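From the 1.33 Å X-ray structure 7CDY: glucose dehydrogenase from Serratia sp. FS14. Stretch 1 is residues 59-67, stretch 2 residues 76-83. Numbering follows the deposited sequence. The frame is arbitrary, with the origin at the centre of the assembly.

Stretch 1 (59-67) QGGLLEVLP
Stretch 2 (76-83) RVYLSFAE

Strands 62-67 and 76-83 pair antiparallel, their N-to-C directions 160° apart and their axes approaching to 4.5 Å; the contact buries 581 Å², both sides summed. L62 pairs with F81, V65 with L79, L66 with Y78 and P67 with V77, so the register slips by one residue between L62 and V65, forming a beta bulge.

S80, which has the most surface covered by the other stretch, lies across from this bulge. L63 adopts phi/psi -110/-105°, away from regular strand values, and its N donates to S80 O (2.9 Å). The next amide reaches the side chain: E64 N donates to S80 OG at 3.0 Å, with S80 chi1 at 74° (p). S80 N returns a bond to E64 O (3.0 Å). The hydroxyl thus takes a place in the ladder where the backbone register is interrupted, and S80 OG also packs 3.4 Å from L63 CB.

Beyond the bulge the ladder is regular. Y78 and L66 form a hydrogen-bonded pair with CA atoms 5.0 Å apart: L66 N donates to Y78 O and Y78 N to L66 O, both at 2.9 Å. Their side chains share one face, CB to CB 4.5 Å; Y78 is m (chi1 -67°) and L66 is t, p.

L79 (m, t) lies on the other face with L62, V65, P67, V77 and F81. Its CD2 is 3.8 Å from V65 CB, and its CD1 lies 4.2 Å from L62 CD1, so it bridges the two residues across the bulge. V65 (p) also packs CG2 against V77 CG1 at 3.5 Å, with V77 in t.

Before the strand, G61 at phi/psi 157/-141° accepts from A82 N through its O (2.9 Å). G60 CA approaches A82 CB to 3.9 Å; an ideal CB on G60 would lie only 3.0 Å from A82 CB.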

# COMPACT_ATOMS: atom_id res chain seq x y z
N GLN A 59 9.59 -9.18 -5.37
CA GLN A 59 8.40 -8.32 -5.15
C GLN A 59 8.77 -6.84 -5.30
O GLN A 59 7.90 -6.02 -5.11
CB GLN A 59 7.83 -8.49 -3.73
CG GLN A 59 7.88 -9.88 -3.09
CD GLN A 59 7.24 -10.00 -1.72
OE1 GLN A 59 7.40 -9.17 -0.84
NE2 GLN A 59 6.50 -11.08 -1.52
N GLY A 60 10.03 -6.51 -5.61
CA GLY A 60 10.39 -5.11 -5.70
C GLY A 60 10.29 -4.54 -7.09
O GLY A 60 10.25 -5.24 -8.10
N GLY A 61 10.28 -3.21 -7.14
CA GLY A 61 10.34 -2.47 -8.39
C GLY A 61 9.74 -1.10 -8.19
O GLY A 61 9.93 -0.49 -7.13
N LEU A 62 9.00 -0.61 -9.17
CA LEU A 62 8.26 0.63 -9.01
C LEU A 62 6.93 0.28 -8.36
O LEU A 62 6.21 -0.59 -8.86
CB LEU A 62 8.05 1.32 -10.35
CG LEU A 62 7.30 2.66 -10.29
CD1 LEU A 62 8.09 3.67 -9.48
CD2 LEU A 62 7.07 3.18 -11.70
N LEU A 63 6.64 0.93 -7.23
CA LEU A 63 5.52 0.54 -6.37
C LEU A 63 4.41 1.59 -6.43
O LEU A 63 3.68 1.64 -7.42
CB LEU A 63 6.00 0.21 -4.96
CG LEU A 63 7.11 -0.86 -4.95
CD1 LEU A 63 7.72 -1.02 -3.56
CD2 LEU A 63 6.64 -2.22 -5.48
N GLU A 64 4.24 2.42 -5.40
CA GLU A 64 3.08 3.32 -5.34
C GLU A 64 3.28 4.57 -6.19
O GLU A 64 4.38 5.13 -6.24
CB GLU A 64 2.82 3.75 -3.89
CG GLU A 64 1.44 4.37 -3.64
CD GLU A 64 0.40 3.33 -3.32
OE1 GLU A 64 0.15 2.43 -4.15
OE2 GLU A 64 -0.18 3.38 -2.21
N VAL A 65 2.20 5.04 -6.79
CA VAL A 65 2.11 6.39 -7.34
C VAL A 65 1.01 7.13 -6.59
O VAL A 65 -0.09 6.61 -6.41
CB VAL A 65 1.86 6.38 -8.87
CG1 VAL A 65 0.59 5.61 -9.26
CG2 VAL A 65 1.81 7.81 -9.40
N LEU A 66 1.33 8.33 -6.11
CA LEU A 66 0.38 9.12 -5.33
C LEU A 66 0.54 10.61 -5.65
O LEU A 66 1.48 11.26 -5.16
CB LEU A 66 0.54 8.86 -3.83
CG LEU A 66 -0.41 9.61 -2.90
CD1 LEU A 66 -1.85 9.45 -3.34
CD2 LEU A 66 -0.25 9.16 -1.45
N PRO A 67 -0.36 11.17 -6.44
CA PRO A 67 -0.39 12.62 -6.61
C PRO A 67 -0.56 13.31 -5.27
O PRO A 67 -1.22 12.81 -4.35
CB PRO A 67 -1.62 12.85 -7.49
CG PRO A 67 -1.79 11.53 -8.22
CD PRO A 67 -1.38 10.50 -7.24
N ARG A 76 2.41 17.78 -8.42
CA ARG A 76 3.40 16.96 -7.74
C ARG A 76 2.93 15.51 -7.64
O ARG A 76 1.77 15.24 -7.29
CB ARG A 76 3.66 17.52 -6.34
CG ARG A 76 4.66 16.71 -5.55
CD ARG A 76 5.02 17.39 -4.24
NE ARG A 76 5.74 18.65 -4.45
CZ ARG A 76 6.18 19.42 -3.47
NH1 ARG A 76 5.98 19.06 -2.20
NH2 ARG A 76 6.82 20.54 -3.76
N VAL A 77 3.84 14.58 -7.93
CA VAL A 77 3.55 13.15 -7.91
C VAL A 77 4.61 12.47 -7.05
O VAL A 77 5.81 12.57 -7.34
CB VAL A 77 3.53 12.54 -9.33
CG1 VAL A 77 3.27 11.03 -9.24
CG2 VAL A 77 2.46 13.22 -10.16
N TYR A 78 4.16 11.78 -6.00
CA TYR A 78 5.03 10.95 -5.17
C TYR A 78 5.09 9.53 -5.72
O TYR A 78 4.10 9.01 -6.26
CB TYR A 78 4.50 10.90 -3.73
CG TYR A 78 4.56 12.22 -3.00
CD1 TYR A 78 3.63 13.22 -3.27
CD2 TYR A 78 5.54 12.47 -2.04
CE1 TYR A 78 3.69 14.46 -2.61
CE2 TYR A 78 5.60 13.70 -1.37
CZ TYR A 78 4.67 14.67 -1.66
OH TYR A 78 4.72 15.89 -1.02
N LEU A 79 6.26 8.90 -5.58
CA LEU A 79 6.45 7.50 -5.95
C LEU A 79 7.17 6.79 -4.82
O LEU A 79 8.07 7.36 -4.19
CB LEU A 79 7.33 7.36 -7.21
CG LEU A 79 6.82 7.96 -8.51
CD1 LEU A 79 7.92 7.89 -9.58
CD2 LEU A 79 5.56 7.26 -8.99
N SER A 80 6.80 5.53 -4.58
CA SER A 80 7.62 4.65 -3.77
C SER A 80 8.20 3.56 -4.67
O SER A 80 7.62 3.22 -5.71
CB SER A 80 6.84 4.07 -2.59
OG SER A 80 5.93 3.08 -3.05
N PHE A 81 9.36 3.03 -4.28
CA PHE A 81 10.04 2.04 -5.11
C PHE A 81 11.09 1.31 -4.29
O PHE A 81 11.56 1.79 -3.25
CB PHE A 81 10.67 2.65 -6.37
CG PHE A 81 11.71 3.74 -6.11
CD1 PHE A 81 11.34 5.02 -5.73
CD2 PHE A 81 13.07 3.47 -6.30
CE1 PHE A 81 12.30 6.02 -5.52
CE2 PHE A 81 14.04 4.47 -6.10
CZ PHE A 81 13.65 5.73 -5.70
N ALA A 82 11.45 0.12 -4.75
CA ALA A 82 12.60 -0.57 -4.20
C ALA A 82 13.85 0.02 -4.83
O ALA A 82 13.93 0.16 -6.06
CB ALA A 82 12.51 -2.06 -4.52
N GLU A 83 14.83 0.37 -3.99
CA GLU A 83 16.03 1.05 -4.43
C GLU A 83 17.26 0.23 -4.04
O GLU A 83 17.39 -0.14 -2.86
CB GLU A 83 16.11 2.43 -3.77
CG GLU A 83 17.35 3.23 -4.15
CD GLU A 83 17.51 4.48 -3.32
OE1 GLU A 83 17.66 4.35 -2.09
OE2 GLU A 83 17.48 5.60 -3.88